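Local coordinates for protein UDP-D-quinovosamine 4-dehydrogenase (Vibrio fischeri, PDB 3NKL) that is probably an oxidoreductase and lyase acting on a nucleotide sugar, represented here by the Rossmann-like domain of a longer membrane protein, at residues Ala89-Pro99 and Ile111-Leu122. Sequence-based numbering, arbitrary orientation.
Sequences AKLHVEVLTIP and IGQLKEVSIDDL
Thr-97 and Lys-115 pair through both of their backbone groups, Thr-97 N lying 2.8 Å from Lys-115 O and Lys-115 N giving the return bond to Thr-97 O. This is the hydrogen-bonded pair of a short antiparallel ladder; a third bond, from Val-117 N to Val-95 O at 3.1 Å, is nearly straight (173°). Between them Leu-96 and Glu-116 form the non-hydrogen-bonded pair, and their side chains run alongside each other on one face, Leu-96 CD2 resting 3.5 Å from Glu-116 CG.

Glu-116 is modelled in two conformers; in the one described, its carboxylate and that of Glu-94 converge beyond that leucine, their planes turned 48° apart. The OE1 atoms of Glu-94 and Glu-116 then stand 3.4 Å from each other, and one water donates to both, which would ease the repulsion if both carboxylates are charged.

On the opposite face, Val-95 CG1, anti to its backbone N (chi1 179°), reaches Val-117 CG1 at 3.7 Å. Val-117 also packs on Ile-85 of helix 78-89, and Leu-122 CD1 extends the apolar patch to Ala-89 CB at 3.9 Å. The helix bearing Leu-122 is started by Ser-118, whose OG accepts from Asp-121 N as an N-cap. At the other end Ile-98 CG2 meets Leu-114 CD2 at 3.9 Å, while Ile-98 CD1 lies beside Ile-111 CG2; both isoleucines also touch helix 14-25.

Thr-97 OG1 donates in plane to a lone pair of Ile-98 O and bonds Lys-81 as well, which fixes the hydroxyl's direction. Strand 94-97, backbone-bonded to strands 68-71 and 115-116, carries the latter as an antiparallel addition to the parallel Rossmann-type sheet. Backbone bonds and apolar packing supply the cohesion, whereas the water-bridged glutamates, in this conformer, probably depend on solvent to offset any mutual repulsion.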
loop_
_atom_site.group_PDB
_atom_site.type_symbol
_atom_site.label_atom_id
_atom_site.label_comp_id
_atom_site.label_asym_id
_atom_site.label_seq_id
_atom_site.Cartn_x
_atom_site.Cartn_y
_atom_site.Cartn_z
ATOM N N ALA B 89 4.740 10.597 -17.702
ATOM C CA ALA B 89 4.948 10.684 -19.144
ATOM C C ALA B 89 5.461 12.041 -19.540
ATOM O O ALA B 89 6.337 12.151 -20.408
ATOM C CB ALA B 89 3.663 10.389 -19.891
ATOM N N LYS B 90 4.864 13.084 -18.962
ATOM C CA LYS B 90 5.187 14.441 -19.336
ATOM C C LYS B 90 6.541 14.895 -18.791
ATOM O O LYS B 90 6.956 16.025 -19.031
ATOM C CB LYS B 90 4.088 15.406 -18.873
ATOM C CG LYS B 90 2.730 15.091 -19.487
ATOM C CD LYS B 90 1.589 15.858 -18.780
ATOM C CE LYS B 90 0.241 15.569 -19.425
ATOM N NZ LYS B 90 -0.884 16.054 -18.562
ATOM N N LEU B 91 7.222 14.018 -18.055
ATOM C CA LEU B 91 8.569 14.329 -17.587
ATOM C C LEU B 91 9.614 13.553 -18.396
ATOM O O LEU B 91 10.782 13.504 -18.014
ATOM C CB LEU B 91 8.726 13.995 -16.100
ATOM C CG LEU B 91 7.813 14.805 -15.168
ATOM C CD1 LEU B 91 7.981 14.331 -13.736
ATOM C CD2 LEU B 91 8.191 16.271 -15.300
ATOM N N HIS B 92 9.171 12.928 -19.478
ATOM C CA HIS B 92 10.063 12.223 -20.401
ATOM C C HIS B 92 10.871 11.156 -19.677
ATOM O O HIS B 92 12.088 11.095 -19.809
ATOM C CB HIS B 92 11.002 13.205 -21.133
ATOM C CG HIS B 92 10.336 13.974 -22.239
ATOM N ND1 HIS B 92 10.961 15.002 -22.913
ATOM C CD2 HIS B 92 9.098 13.861 -22.785
ATOM C CE1 HIS B 92 10.138 15.490 -23.828
ATOM N NE2 HIS B 92 9.008 14.804 -23.777
ATOM N N VAL B 93 10.188 10.318 -18.902
ATOM C CA VAL B 93 10.794 9.099 -18.401
ATOM C C VAL B 93 9.999 7.937 -18.969
ATOM O O VAL B 93 8.885 8.113 -19.422
ATOM C CB VAL B 93 10.774 9.047 -16.876
ATOM C CG1 VAL B 93 11.618 10.215 -16.329
ATOM C CG2 VAL B 93 9.320 9.128 -16.319
ATOM N N GLU B 94 10.615 6.772 -18.986
ATOM C CA GLU B 94 9.956 5.534 -19.323
ATOM C C GLU B 94 9.266 5.078 -18.040
ATOM O O GLU B 94 9.768 5.331 -16.925
ATOM C CB GLU B 94 11.041 4.530 -19.697
ATOM C CG GLU B 94 10.548 3.153 -19.928
ATOM C CD GLU B 94 11.647 2.245 -20.444
ATOM O OE1 GLU B 94 11.351 1.443 -21.350
ATOM O OE2 GLU B 94 12.796 2.344 -19.949
ATOM N N VAL B 95 8.113 4.433 -18.165
ATOM C CA VAL B 95 7.361 4.047 -16.956
ATOM C C VAL B 95 7.089 2.546 -16.989
ATOM O O VAL B 95 6.514 2.044 -17.969
ATOM C CB VAL B 95 6.035 4.835 -16.834
ATOM C CG1 VAL B 95 5.269 4.392 -15.595
ATOM C CG2 VAL B 95 6.303 6.341 -16.770
ATOM N N LEU B 96 7.529 1.834 -15.944
ATOM C CA LEU B 96 7.313 0.391 -15.847
ATOM C C LEU B 96 6.520 0.149 -14.585
ATOM O O LEU B 96 6.561 0.960 -13.670
ATOM C CB LEU B 96 8.626 -0.385 -15.735
ATOM C CG LEU B 96 9.751 -0.003 -16.696
ATOM C CD1 LEU B 96 11.004 -0.862 -16.426
ATOM C CD2 LEU B 96 9.253 -0.216 -18.098
ATOM N N THR B 97 5.803 -0.969 -14.536
ATOM C CA THR B 97 4.952 -1.258 -13.380
ATOM C C THR B 97 5.075 -2.703 -12.913
ATOM O O THR B 97 5.254 -3.619 -13.728
ATOM C CB THR B 97 3.445 -0.967 -13.670
ATOM O OG1 THR B 97 2.655 -1.287 -12.506
ATOM C CG2 THR B 97 2.939 -1.795 -14.841
ATOM N N ILE B 98 4.949 -2.914 -11.605
ATOM C CA ILE B 98 4.842 -4.278 -11.084
ATOM C C ILE B 98 3.432 -4.792 -11.416
ATOM O O ILE B 98 2.584 -4.009 -11.856
ATOM C CB ILE B 98 5.097 -4.310 -9.564
ATOM C CG1 ILE B 98 3.933 -3.676 -8.789
ATOM C CG2 ILE B 98 6.439 -3.604 -9.217
ATOM C CD1 ILE B 98 4.097 -3.863 -7.249
ATOM N N PRO B 99 3.166 -6.094 -11.190
ATOM C CA PRO B 99 1.840 -6.653 -11.488
ATOM C C PRO B 99 0.672 -6.005 -10.744
ATOM O O PRO B 99 0.865 -5.306 -9.757
ATOM C CB PRO B 99 1.966 -8.137 -11.044
ATOM C CG PRO B 99 3.454 -8.418 -11.245
ATOM C CD PRO B 99 4.125 -7.139 -10.775
ATOM N N ILE B 111 6.486 -9.640 -7.749
ATOM C CA ILE B 111 6.619 -8.187 -7.711
ATOM C C ILE B 111 7.758 -7.707 -8.616
ATOM O O ILE B 111 7.740 -6.585 -9.128
ATOM C CB ILE B 111 6.827 -7.699 -6.253
ATOM C CG1 ILE B 111 5.551 -7.922 -5.444
ATOM C CG2 ILE B 111 7.121 -6.205 -6.197
ATOM C CD1 ILE B 111 5.660 -7.438 -4.016
ATOM N N GLY B 112 8.746 -8.566 -8.835
ATOM C CA GLY B 112 9.885 -8.165 -9.647
ATOM C C GLY B 112 9.606 -8.150 -11.143
ATOM O O GLY B 112 10.453 -7.725 -11.905
ATOM N N GLN B 113 8.446 -8.646 -11.584
ATOM C CA GLN B 113 8.148 -8.626 -13.026
ATOM C C GLN B 113 7.694 -7.221 -13.411
ATOM O O GLN B 113 6.627 -6.760 -12.996
ATOM C CB GLN B 113 7.073 -9.660 -13.389
ATOM C CG GLN B 113 7.503 -11.120 -13.168
ATOM C CD GLN B 113 6.416 -12.120 -13.566
ATOM O OE1 GLN B 113 5.907 -12.869 -12.731
ATOM N NE2 GLN B 113 6.079 -12.149 -14.856
ATOM N N LEU B 114 8.502 -6.535 -14.205
ATOM C CA LEU B 114 8.237 -5.136 -14.528
ATOM C C LEU B 114 7.787 -5.028 -15.974
ATOM O O LEU B 114 8.517 -5.433 -16.876
ATOM C CB LEU B 114 9.528 -4.320 -14.347
ATOM C CG LEU B 114 10.017 -4.170 -12.898
ATOM C CD1 LEU B 114 11.394 -3.530 -12.871
ATOM C CD2 LEU B 114 9.010 -3.347 -12.076
ATOM N N LYS B 115 6.589 -4.484 -16.192
ATOM C CA LYS B 115 6.048 -4.349 -17.538
ATOM C C LYS B 115 5.969 -2.884 -17.948
ATOM O O LYS B 115 5.607 -2.031 -17.139
ATOM C CB LYS B 115 4.636 -4.933 -17.529
ATOM C CG LYS B 115 3.921 -4.900 -18.868
ATOM C CD LYS B 115 2.659 -5.749 -18.722
ATOM C CE LYS B 115 1.443 -5.003 -19.168
ATOM N NZ LYS B 115 1.360 -5.070 -20.645
ATOM N N GLU B 116 6.283 -2.589 -19.206
ATOM C CA GLU B 116 6.128 -1.219 -19.717
ATOM C C GLU B 116 4.638 -0.851 -19.704
ATOM O O GLU B 116 3.809 -1.663 -20.104
ATOM C CB GLU B 116 6.742 -1.102 -21.126
ATOM C CG GLU B 116 8.218 -1.517 -21.161
ATOM C CD GLU B 116 8.876 -1.471 -22.545
ATOM O OE1 GLU B 116 10.129 -1.501 -22.584
ATOM O OE2 GLU B 116 8.168 -1.425 -23.579
ATOM N N VAL B 117 4.276 0.339 -19.216
ATOM C CA VAL B 117 2.859 0.720 -19.231
ATOM C C VAL B 117 2.348 0.845 -20.673
ATOM O O VAL B 117 3.135 1.088 -21.589
ATOM C CB VAL B 117 2.555 2.009 -18.438
ATOM C CG1 VAL B 117 2.984 1.828 -16.978
ATOM C CG2 VAL B 117 3.218 3.206 -19.083
ATOM N N SER B 118 1.048 0.668 -20.898
ATOM C CA SER B 118 0.557 0.783 -22.285
ATOM C C SER B 118 0.743 2.201 -22.810
ATOM O O SER B 118 0.725 3.168 -22.040
ATOM C CB SER B 118 -0.910 0.354 -22.417
ATOM O OG SER B 118 -1.774 1.234 -21.714
ATOM N N ILE B 119 0.934 2.315 -24.124
ATOM C CA ILE B 119 0.991 3.608 -24.786
ATOM C C ILE B 119 -0.335 4.361 -24.612
ATOM O O ILE B 119 -0.348 5.586 -24.516
ATOM C CB ILE B 119 1.277 3.452 -26.280
ATOM C CG1 ILE B 119 1.500 4.815 -26.919
ATOM C CG2 ILE B 119 0.133 2.703 -26.977
ATOM C CD1 ILE B 119 2.876 5.356 -26.672
ATOM N N ASP B 120 -1.444 3.624 -24.582
ATOM C CA ASP B 120 -2.743 4.221 -24.299
ATOM C C ASP B 120 -2.723 4.928 -22.946
ATOM O O ASP B 120 -3.143 6.080 -22.835
ATOM C CB ASP B 120 -3.843 3.162 -24.299
ATOM C CG ASP B 120 -4.241 2.734 -25.702
ATOM O OD1 ASP B 120 -4.005 3.504 -26.659
ATOM O OD2 ASP B 120 -4.798 1.625 -25.842
ATOM N N ASP B 121 -2.234 4.235 -21.920
ATOM C CA ASP B 121 -2.174 4.811 -20.578
ATOM C C ASP B 121 -1.133 5.921 -20.528
ATOM O O ASP B 121 -1.353 6.961 -19.908
ATOM C CB ASP B 121 -1.827 3.753 -19.540
ATOM C CG ASP B 121 -3.028 2.889 -19.171
ATOM O OD1 ASP B 121 -2.878 1.945 -18.365
ATOM O OD2 ASP B 121 -4.124 3.171 -19.695
ATOM N N LEU B 122 0.011 5.690 -21.170
ATOM C CA LEU B 122 1.083 6.681 -21.176
ATOM C C LEU B 122 0.601 8.019 -21.720
ATOM O O LEU B 122 0.975 9.084 -21.221
ATOM C CB LEU B 122 2.225 6.197 -22.084
ATOM C CG LEU B 122 3.590 6.876 -21.935
ATOM C CD1 LEU B 122 4.211 6.574 -20.545
ATOM C CD2 LEU B 122 4.492 6.370 -23.044
HETATM O O HOH W 1 12.386 -0.970 -20.964
#